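Local coordinates for protein MccF (Escherichia coli, PDB 4IIY) that confers self-immunity to microcin C7 and probably acts as a serine hydrolase of the LD-carboxypeptidase (S66) family, at residues T93-A98 with L126-Y131; E270-S275 with C336-P341; D293-I298 with K326-L331. The protein carries 1 engineered substitution. All blocks are in the same frame, centred on the assembly; numbering follows the deposited sequence.

Following the chain from the N terminus, contact 1 comes first: the start of helix 94-105 meets the loop ahead of helix 131-136, closing a 27-residue excursion that includes strand 110-115 in the N-terminal LD-carboxypeptidase region. Contacts 2 and 3 both fall in the C-terminal region. Contact 2 opens at the end of strand 266-270 and closes after strand 330-334, and contact 3 opens and shuts within that span, pairing strand 297-301 with strand 330-334. The two do not touch (nearest atoms about 8 Å), but strand 330-334 leads from contact 3 toward the loop of contact 2, which holds the predicted charge-relay pair. Contact 1 is centred about 27 Å from contact 2.

Contact 1 (T93-A98 with L126-Y131); sequences TIKERA and LPFLDY
F128 holds CG anti to its carbonyl carbon (chi1 -54°), which carries the ring out toward helix 94-105, while I94 has CG2 anti to the backbone N (chi1 -64°), a torsion that turns this methyl to the ring. CG2 of I94 lies 3.7 Å from CE2 of F128, approaching obliquely. From the same side of the ring plane, farther along the rim and also obliquely, CE of the extended K95 comes 4.0 Å from CE1 of F128; P127 CB lies over the other face. The tightest touch is at the root of the aromatic side chain, where CB of A98 sits 3.5 Å from CB of F128. L129 adds a looser apolar contact, its CD2 being 4.3 Å from CB of A98. No hydrogen bond crosses between the segments, so the evidence is for apolar packing. T93 and E96 fix the helix start as a capping box, with E96 N to T93 OG1 at 3.0 Å and T93 N to E96 OE1 at 2.9 Å. The ammonium group of K95 makes a salt bridge to D324 of the second subunit, which also packs on F128. Further along helix 94-105, N102 bonds to the backbone of F128 and D130, while L129 reaches I154 on helix 148-158.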
loop_
_atom_site.group_PDB
_atom_site.type_symbol
_atom_site.label_atom_id
_atom_site.label_comp_id
_atom_site.label_asym_id
_atom_site.label_seq_id
_atom_site.Cartn_x
_atom_site.Cartn_y
_atom_site.Cartn_z
ATOM N N THR B 93 9.111 5.775 19.391
ATOM C CA THR B 93 9.279 6.692 18.270
ATOM C C THR B 93 10.117 6.032 17.176
ATOM O O THR B 93 10.769 5.019 17.399
ATOM C CB THR B 93 9.979 7.992 18.692
ATOM O OG1 THR B 93 11.319 7.679 19.086
ATOM C CG2 THR B 93 9.234 8.679 19.842
ATOM N N ILE B 94 10.104 6.620 15.988
ATOM C CA ILE B 94 10.955 6.152 14.900
ATOM C C ILE B 94 12.413 5.998 15.354
ATOM O O ILE B 94 13.037 4.945 15.167
ATOM C CB ILE B 94 10.847 7.099 13.686
ATOM C CG1 ILE B 94 9.421 7.072 13.140
ATOM C CG2 ILE B 94 11.859 6.707 12.612
ATOM C CD1 ILE B 94 9.154 8.122 12.078
ATOM N N LYS B 95 12.947 7.044 15.975
ATOM C CA LYS B 95 14.336 6.999 16.421
ATOM C C LYS B 95 14.600 5.994 17.540
ATOM O O LYS B 95 15.640 5.330 17.541
ATOM C CB LYS B 95 14.817 8.395 16.806
ATOM C CG LYS B 95 14.993 9.267 15.584
ATOM C CD LYS B 95 15.370 10.681 15.947
ATOM C CE LYS B 95 15.597 11.500 14.691
ATOM N NZ LYS B 95 15.855 12.929 15.002
ATOM N N GLU B 96 13.656 5.859 18.466
ATOM C CA GLU B 96 13.788 4.857 19.526
ATOM C C GLU B 96 13.885 3.452 18.929
ATOM O O GLU B 96 14.694 2.624 19.364
ATOM C CB GLU B 96 12.609 4.923 20.500
ATOM C CG GLU B 96 12.669 6.078 21.494
ATOM C CD GLU B 96 11.462 6.115 22.426
ATOM O OE1 GLU B 96 10.317 5.897 21.976
ATOM O OE2 GLU B 96 11.652 6.354 23.638
ATOM N N ARG B 97 13.050 3.175 17.930
ATOM C CA ARG B 97 13.034 1.853 17.314
ATOM C C ARG B 97 14.319 1.584 16.537
ATOM O O ARG B 97 14.866 0.476 16.577
ATOM C CB ARG B 97 11.781 1.676 16.457
ATOM C CG ARG B 97 10.517 1.506 17.299
ATOM C CD ARG B 97 9.275 1.417 16.435
ATOM N NE ARG B 97 8.863 2.727 15.942
ATOM C CZ ARG B 97 8.412 2.972 14.714
ATOM N NH1 ARG B 97 8.330 2.000 13.808
ATOM N NH2 ARG B 97 8.048 4.204 14.392
ATOM N N ALA B 98 14.827 2.595 15.840
ATOM C CA ALA B 98 16.101 2.423 15.146
ATOM C C ALA B 98 17.229 2.154 16.141
ATOM O O ALA B 98 18.073 1.296 15.914
ATOM C CB ALA B 98 16.416 3.634 14.285
ATOM N N LEU B 126 14.447 3.049 8.362
ATOM C CA LEU B 126 15.526 2.843 7.400
ATOM C C LEU B 126 16.581 3.951 7.292
ATOM O O LEU B 126 17.754 3.642 7.150
ATOM C CB LEU B 126 14.960 2.433 6.033
ATOM C CG LEU B 126 14.322 1.034 6.033
ATOM C CD1 LEU B 126 13.544 0.799 4.740
ATOM C CD2 LEU B 126 15.367 -0.052 6.238
ATOM N N PRO B 127 16.185 5.229 7.376
ATOM C CA PRO B 127 17.228 6.264 7.317
ATOM C C PRO B 127 18.171 6.269 8.523
ATOM O O PRO B 127 19.210 6.935 8.464
ATOM C CB PRO B 127 16.424 7.568 7.281
ATOM C CG PRO B 127 15.061 7.175 6.784
ATOM C CD PRO B 127 14.833 5.806 7.379
ATOM N N PHE B 128 17.834 5.537 9.580
ATOM C CA PHE B 128 18.495 5.674 10.878
ATOM C C PHE B 128 19.265 4.430 11.316
ATOM O O PHE B 128 19.881 4.418 12.390
ATOM C CB PHE B 128 17.457 6.049 11.945
ATOM C CG PHE B 128 16.664 7.269 11.595
ATOM C CD1 PHE B 128 17.251 8.526 11.658
ATOM C CD2 PHE B 128 15.346 7.167 11.158
ATOM C CE1 PHE B 128 16.535 9.668 11.313
ATOM C CE2 PHE B 128 14.621 8.295 10.817
ATOM C CZ PHE B 128 15.214 9.551 10.898
ATOM N N LEU B 129 19.241 3.379 10.502
ATOM C CA LEU B 129 19.984 2.167 10.847
ATOM C C LEU B 129 21.468 2.367 10.605
ATOM O O LEU B 129 21.870 3.092 9.691
ATOM C CB LEU B 129 19.502 0.952 10.054
ATOM C CG LEU B 129 18.044 0.557 10.240
ATOM C CD1 LEU B 129 17.792 -0.759 9.514
ATOM C CD2 LEU B 129 17.713 0.428 11.720
ATOM N N ASP B 130 22.285 1.699 11.409
ATOM C CA ASP B 130 23.731 1.849 11.293
ATOM C C ASP B 130 24.268 0.822 10.305
ATOM O O ASP B 130 24.736 -0.252 10.693
ATOM C CB ASP B 130 24.385 1.694 12.667
ATOM C CG ASP B 130 25.830 2.161 12.685
ATOM O OD1 ASP B 130 26.464 2.190 11.609
ATOM O OD2 ASP B 130 26.324 2.483 13.792
ATOM N N TYR B 131 24.179 1.152 9.018
ATOM C CA TYR B 131 24.564 0.213 7.968
ATOM C C TYR B 131 26.044 -0.148 8.041
ATOM O O TYR B 131 26.413 -1.288 7.796
ATOM C CB TYR B 131 24.173 0.739 6.579
ATOM C CG TYR B 131 22.678 0.887 6.491
ATOM C CD1 TYR B 131 21.865 -0.232 6.444
ATOM C CD2 TYR B 131 22.076 2.130 6.525
ATOM C CE1 TYR B 131 20.490 -0.122 6.404
ATOM C CE2 TYR B 131 20.694 2.254 6.491
ATOM C CZ TYR B 131 19.905 1.123 6.433
ATOM O OH TYR B 131 18.527 1.221 6.405
#

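Contact 2 (E270-S275 with C336-P341); sequences EDSRKS and CSHTHP. With 1EI (5'-O-(L-alpha-glutamylsulfamoyl)inosine), chain K; EDO (1,2-ethanediol), chain L.
The imidazole of H338 has CB of S272 over one face, 3.3 Å from the ring centroid and almost on its normal, a CH-pi contact; at its edges lie the carboxylate of E270 and C3' of the bound glutamylsulfamoyl inosine, and H338 and Y144 meet edge-to-face. This is the predicted His-Glu part of the charge relay of an S66 peptidase; the predicted nucleophile position, A145, is an engineered substitution here. E270 sets CG between its backbone N and carbonyl carbon (chi1 66°) and bends at the next bond, which turns the carboxylate to the ring. ND1 of H338 donates to OE1 of E270 at 2.9 Å with an N-H...O angle of 154°, meeting the syn lone pair close to the ring plane; carboxylate and ring planes are 31° apart. OE2 is gripped by Y164 and N245, which helps fix the carboxylate's rotation. S272 OG bonds to E304, which also bonds to the ligand, and this helps hold S272 CB against the ring. NE2 of H338 accepts from the ligand's amine N at 3.1 Å. An alanine here would probably leave E270 OE1 without its ring donor and that amine without its acceptor. NZ of K274 bonds to OE2 of the ligand's glutamyl carboxylate at 2.9 Å.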
loop_
_atom_site.group_PDB
_atom_site.type_symbol
_atom_site.label_atom_id
_atom_site.label_comp_id
_atom_site.label_asym_id
_atom_site.label_seq_id
_atom_site.Cartn_x
_atom_site.Cartn_y
_atom_site.Cartn_z
ATOM N N GLU B 270 4.397 -12.807 -0.574
ATOM C CA GLU B 270 3.294 -13.337 0.221
ATOM C C GLU B 270 2.526 -12.176 0.818
ATOM O O GLU B 270 3.083 -11.094 1.038
ATOM C CB GLU B 270 3.795 -14.297 1.309
ATOM C CG GLU B 270 4.657 -13.669 2.404
ATOM C CD GLU B 270 3.866 -13.179 3.621
ATOM O OE1 GLU B 270 2.758 -13.707 3.902
ATOM O OE2 GLU B 270 4.362 -12.253 4.319
ATOM N N ASP B 271 1.240 -12.391 1.066
ATOM C CA ASP B 271 0.423 -11.410 1.773
ATOM C C ASP B 271 -0.483 -12.125 2.775
ATOM O O ASP B 271 -0.614 -13.344 2.745
ATOM C CB ASP B 271 -0.404 -10.533 0.814
ATOM C CG ASP B 271 0.404 -9.402 0.193
ATOM O OD1 ASP B 271 0.916 -8.565 0.966
ATOM O OD2 ASP B 271 0.511 -9.338 -1.055
ATOM N N SER B 272 -1.111 -11.340 3.646
ATOM C CA SER B 272 -1.923 -11.846 4.742
ATOM C C SER B 272 -3.225 -11.077 4.903
ATOM O O SER B 272 -3.230 -9.851 4.928
ATOM C CB SER B 272 -1.128 -11.746 6.051
ATOM O OG SER B 272 -1.982 -11.830 7.192
ATOM N N ARG B 273 -4.322 -11.821 5.026
ATOM C CA ARG B 273 -5.628 -11.278 5.386
ATOM C C ARG B 273 -6.084 -10.164 4.457
ATOM O O ARG B 273 -6.741 -9.212 4.892
ATOM C CB ARG B 273 -5.639 -10.806 6.847
ATOM C CG ARG B 273 -5.346 -11.919 7.845
ATOM C CD ARG B 273 -5.273 -11.376 9.265
ATOM N NE ARG B 273 -6.545 -11.561 9.956
ATOM C CZ ARG B 273 -6.697 -12.236 11.092
ATOM N NH1 ARG B 273 -5.650 -12.786 11.700
ATOM N NH2 ARG B 273 -7.904 -12.352 11.628
ATOM N N LYS B 274 -5.756 -10.286 3.177
ATOM C CA LYS B 274 -6.192 -9.281 2.222
ATOM C C LYS B 274 -7.444 -9.679 1.474
ATOM O O LYS B 274 -7.743 -10.865 1.286
ATOM C CB LYS B 274 -5.102 -8.987 1.188
ATOM C CG LYS B 274 -3.794 -8.524 1.774
ATOM C CD LYS B 274 -3.967 -7.328 2.696
ATOM C CE LYS B 274 -2.616 -6.821 3.169
ATOM N NZ LYS B 274 -2.757 -5.843 4.264
ATOM N N SER B 275 -8.166 -8.658 1.032
ATOM C CA SER B 275 -9.232 -8.847 0.068
ATOM C C SER B 275 -8.648 -9.112 -1.316
ATOM O O SER B 275 -7.535 -8.672 -1.650
ATOM C CB SER B 275 -10.093 -7.592 0.003
ATOM O OG SER B 275 -9.362 -6.534 -0.590
ATOM N N CYS B 336 6.087 -20.291 3.422
ATOM C CA CYS B 336 6.952 -19.267 3.990
ATOM C C CYS B 336 6.154 -17.977 3.947
ATOM O O CYS B 336 6.254 -17.192 2.993
ATOM C CB CYS B 336 8.267 -19.177 3.206
ATOM S SG CYS B 336 9.501 -18.082 3.928
ATOM N N SER B 337 5.318 -17.787 4.960
ATOM C CA SER B 337 4.307 -16.742 4.927
ATOM C C SER B 337 3.729 -16.591 6.323
ATOM O O SER B 337 4.391 -16.939 7.301
ATOM C CB SER B 337 3.213 -17.104 3.922
ATOM O OG SER B 337 2.468 -18.220 4.373
ATOM N N HIS B 338 2.506 -16.070 6.418
ATOM C CA HIS B 338 1.833 -15.928 7.703
ATOM C C HIS B 338 1.137 -17.219 8.163
ATOM O O HIS B 338 0.624 -17.274 9.286
ATOM C CB HIS B 338 0.781 -14.823 7.642
ATOM C CG HIS B 338 1.330 -13.428 7.605
ATOM N ND1 HIS B 338 2.111 -12.938 6.577
ATOM C CD2 HIS B 338 1.145 -12.396 8.458
ATOM C CE1 HIS B 338 2.396 -11.665 6.814
ATOM N NE2 HIS B 338 1.821 -11.314 7.949
ATOM N N THR B 339 1.071 -18.241 7.311
ATOM C CA THR B 339 0.457 -19.504 7.732
ATOM C C THR B 339 1.428 -20.318 8.599
ATOM O O THR B 339 2.629 -20.062 8.607
ATOM C CB THR B 339 -0.018 -20.327 6.524
ATOM O OG1 THR B 339 1.103 -20.632 5.680
ATOM C CG2 THR B 339 -1.040 -19.542 5.705
ATOM N N HIS B 340 0.895 -21.279 9.350
ATOM C CA HIS B 340 1.702 -22.179 10.180
ATOM C C HIS B 340 1.657 -23.584 9.598
ATOM O O HIS B 340 0.594 -24.049 9.179
ATOM C CB HIS B 340 1.174 -22.220 11.618
ATOM C CG HIS B 340 1.321 -20.920 12.340
ATOM N ND1 HIS B 340 2.473 -20.560 13.008
ATOM C CD2 HIS B 340 0.465 -19.877 12.472
ATOM C CE1 HIS B 340 2.315 -19.356 13.527
ATOM N NE2 HIS B 340 1.108 -18.919 13.217
ATOM N N PRO B 341 2.796 -24.283 9.576
ATOM C CA PRO B 341 4.124 -23.850 10.026
ATOM C C PRO B 341 4.814 -22.995 8.966
ATOM O O PRO B 341 4.348 -22.892 7.830
ATOM C CB PRO B 341 4.863 -25.175 10.204
ATOM C CG PRO B 341 4.292 -26.038 9.119
ATOM C CD PRO B 341 2.828 -25.646 9.013
HETATM O O6 1EI K . -5.139 -10.933 17.989
HETATM C C6 1EI K . -4.696 -11.753 17.156
HETATM N N1 1EI K . -5.316 -12.929 16.930
HETATM C C2 1EI K . -4.849 -13.822 16.041
HETATM N N3 1EI K . -3.736 -13.624 15.314
HETATM C C5 1EI K . -3.468 -11.459 16.395
HETATM C C4 1EI K . -3.027 -12.483 15.452
HETATM N N7 1EI K . -2.573 -10.453 16.321
HETATM C C8 1EI K . -1.638 -10.801 15.405
HETATM N N9 1EI K . -1.920 -12.009 14.893
HETATM C "C1'" 1EI K . -1.146 -12.723 13.864
HETATM O "O4'" 1EI K . 0.239 -12.421 13.936
HETATM C "C2'" 1EI K . -1.604 -12.244 12.503
HETATM O "O2'" 1EI K . -2.665 -13.071 12.024
HETATM C "C3'" 1EI K . -0.359 -12.372 11.654
HETATM O "O3'" 1EI K . -0.450 -13.545 10.849
HETATM C "C4'" 1EI K . 0.792 -12.549 12.629
HETATM C "C5'" 1EI K . 1.894 -11.522 12.400
HETATM O "O5'" 1EI K . 1.407 -10.195 12.622
HETATM S SBF 1EI K . 2.230 -9.017 12.085
HETATM O OAE 1EI K . 2.035 -7.882 12.961
HETATM O OAF 1EI K . 3.599 -9.457 12.061
HETATM N NAQ 1EI K . 1.720 -8.750 10.648
HETATM C C 1EI K . 2.247 -7.892 9.749
HETATM O O 1EI K . 3.232 -7.176 9.889
HETATM C CA 1EI K . 1.566 -7.844 8.411
HETATM N N 1EI K . 0.369 -8.667 8.410
HETATM C CB 1EI K . 1.251 -6.398 8.045
HETATM C CG 1EI K . 1.436 -6.155 6.549
HETATM C CD 1EI K . 0.231 -6.642 5.778
HETATM O OE1 1EI K . -0.547 -7.453 6.321
HETATM O OE2 1EI K . 0.062 -6.210 4.625
HETATM C C1 EDO L . 0.504 -14.418 -1.910
HETATM O O1 EDO L . 0.253 -14.735 -0.529
HETATM C C2 EDO L . -0.776 -14.410 -2.731
HETATM O O2 EDO L . -1.601 -13.306 -2.330
HETATM O O HOH W 1 0.251 -15.430 4.496
#

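Contact 3 (D293-I298 with K326-L331); sequences DKVSAI and KQIPVL
I298 and V330 form a parallel bridge, their CA atoms 4.8 Å apart, and two backbone bonds define it. I298 N donates to P329 O at 3.0 Å, and L331 N donates to I298 O at 2.9 Å, so I298 spends both its polar backbone groups on the residues flanking V330. Two CA-H...O contacts accompany these bonds, A297 CA to P329 O and V330 CA to I298 O, each sharing its acceptor with one of the N-H donors. Beside the bridge, side chains of I298 and V330 project on the same face of the sheet, CB of I298 lying 4.2 Å from CG2 of V330. I328 fills the approach to the strands: CG2 anti to its backbone N (chi1 -57°) turns that methyl to 3.7 Å from CA of A297 and 3.9 Å from CD1 of I298, while its CD1 meets CG2 of V295. The pairing is the strand-to-strand join of a beta-alpha-beta unit, in which helix 315-323 links strand 297-301 to strand 330-334. That helix packs on the same face, L323 against I328 and L319 and Y316 against V330. F292 on helix 291-294 touches both I298 and I328. P329 packs its CD 3.3 Å from S296 O, and V237 of strand 236-245 touches P329, S296 and A297. At the outer end a water bridges D293 O and K326 NZ, its oxygen 2.9 Å from that NZ.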
loop_
_atom_site.group_PDB
_atom_site.type_symbol
_atom_site.label_atom_id
_atom_site.label_comp_id
_atom_site.label_asym_id
_atom_site.label_seq_id
_atom_site.Cartn_x
_atom_site.Cartn_y
_atom_site.Cartn_z
ATOM N N ASP B 293 8.189 -8.682 -16.735
ATOM C CA ASP B 293 9.045 -8.741 -17.919
ATOM C C ASP B 293 10.439 -9.246 -17.562
ATOM O O ASP B 293 11.224 -9.590 -18.454
ATOM C CB ASP B 293 9.173 -7.359 -18.575
ATOM C CG ASP B 293 7.879 -6.882 -19.217
ATOM O OD1 ASP B 293 7.020 -7.726 -19.549
ATOM O OD2 ASP B 293 7.736 -5.651 -19.399
ATOM N N LYS B 294 10.751 -9.273 -16.270
ATOM C CA LYS B 294 12.086 -9.624 -15.807
ATOM C C LYS B 294 12.194 -11.004 -15.176
ATOM O O LYS B 294 13.161 -11.724 -15.431
ATOM C CB LYS B 294 12.576 -8.609 -14.776
ATOM C CG LYS B 294 12.809 -7.201 -15.291
ATOM C CD LYS B 294 13.105 -6.293 -14.095
ATOM C CE LYS B 294 13.297 -4.836 -14.457
ATOM N NZ LYS B 294 13.443 -4.038 -13.199
ATOM N N VAL B 295 11.244 -11.359 -14.314
ATOM C CA VAL B 295 11.433 -12.532 -13.464
ATOM C C VAL B 295 11.229 -13.846 -14.215
ATOM O O VAL B 295 10.407 -13.932 -15.132
ATOM C CB VAL B 295 10.580 -12.483 -12.170
ATOM C CG1 VAL B 295 10.938 -11.245 -11.353
ATOM C CG2 VAL B 295 9.096 -12.498 -12.478
ATOM N N SER B 296 11.983 -14.865 -13.812
ATOM C CA SER B 296 11.893 -16.159 -14.484
ATOM C C SER B 296 10.928 -17.128 -13.805
ATOM O O SER B 296 10.544 -18.146 -14.390
ATOM C CB SER B 296 13.274 -16.791 -14.618
ATOM O OG SER B 296 14.119 -15.992 -15.428
ATOM N N ALA B 297 10.517 -16.811 -12.579
ATOM C CA ALA B 297 9.519 -17.598 -11.862
ATOM C C ALA B 297 8.984 -16.741 -10.722
ATOM O O ALA B 297 9.609 -15.752 -10.325
ATOM C CB ALA B 297 10.126 -18.903 -11.321
ATOM N N ILE B 298 7.824 -17.134 -10.207
ATOM C CA ILE B 298 7.216 -16.482 -9.056
ATOM C C ILE B 298 6.881 -17.536 -8.011
ATOM O O ILE B 298 6.348 -18.598 -8.344
ATOM C CB ILE B 298 5.921 -15.744 -9.461
ATOM C CG1 ILE B 298 6.238 -14.637 -10.472
ATOM C CG2 ILE B 298 5.207 -15.176 -8.229
ATOM C CD1 ILE B 298 5.036 -14.195 -11.264
ATOM N N LYS B 326 1.434 -13.448 -20.348
ATOM C CA LYS B 326 2.850 -13.639 -20.061
ATOM C C LYS B 326 3.038 -14.957 -19.315
ATOM O O LYS B 326 2.497 -15.148 -18.227
ATOM C CB LYS B 326 3.405 -12.472 -19.242
ATOM C CG LYS B 326 4.909 -12.514 -19.028
ATOM C CD LYS B 326 5.650 -12.257 -20.327
ATOM C CE LYS B 326 7.153 -12.222 -20.102
ATOM N NZ LYS B 326 7.887 -11.923 -21.364
ATOM N N GLN B 327 3.782 -15.880 -19.913
ATOM C CA GLN B 327 3.964 -17.199 -19.328
ATOM C C GLN B 327 5.140 -17.179 -18.365
ATOM O O GLN B 327 6.288 -17.046 -18.779
ATOM C CB GLN B 327 4.189 -18.245 -20.425
ATOM C CG GLN B 327 3.063 -18.325 -21.442
ATOM C CD GLN B 327 1.766 -18.809 -20.834
ATOM O OE1 GLN B 327 0.738 -18.137 -20.918
ATOM N NE2 GLN B 327 1.802 -19.990 -20.225
ATOM N N ILE B 328 4.838 -17.279 -17.075
ATOM C CA ILE B 328 5.853 -17.344 -16.033
ATOM C C ILE B 328 5.472 -18.512 -15.144
ATOM O O ILE B 328 4.333 -18.596 -14.680
ATOM C CB ILE B 328 5.887 -16.065 -15.172
ATOM C CG1 ILE B 328 6.126 -14.832 -16.049
ATOM C CG2 ILE B 328 6.947 -16.175 -14.089
ATOM C CD1 ILE B 328 6.234 -13.535 -15.265
ATOM N N PRO B 329 6.408 -19.436 -14.905
ATOM C CA PRO B 329 6.036 -20.539 -14.012
ATOM C C PRO B 329 5.884 -20.060 -12.567
ATOM O O PRO B 329 6.610 -19.161 -12.115
ATOM C CB PRO B 329 7.189 -21.532 -14.166
ATOM C CG PRO B 329 8.333 -20.724 -14.665
ATOM C CD PRO B 329 7.767 -19.575 -15.453
ATOM N N VAL B 330 4.943 -20.664 -11.851
ATOM C CA VAL B 330 4.587 -20.209 -10.514
ATOM C C VAL B 330 4.523 -21.373 -9.533
ATOM O O VAL B 330 3.858 -22.381 -9.802
ATOM C CB VAL B 330 3.213 -19.503 -10.515
ATOM C CG1 VAL B 330 2.815 -19.134 -9.097
ATOM C CG2 VAL B 330 3.238 -18.269 -11.400
ATOM N N LEU B 331 5.211 -21.233 -8.400
ATOM C CA LEU B 331 5.047 -22.137 -7.273
ATOM C C LEU B 331 3.992 -21.477 -6.399
ATOM O O LEU B 331 4.261 -20.444 -5.771
ATOM C CB LEU B 331 6.367 -22.310 -6.526
ATOM C CG LEU B 331 6.441 -23.371 -5.425
ATOM C CD1 LEU B 331 7.828 -23.420 -4.807
ATOM C CD2 LEU B 331 5.409 -23.137 -4.350
HETATM O O HOH W 2 10.235 -10.321 -20.931
#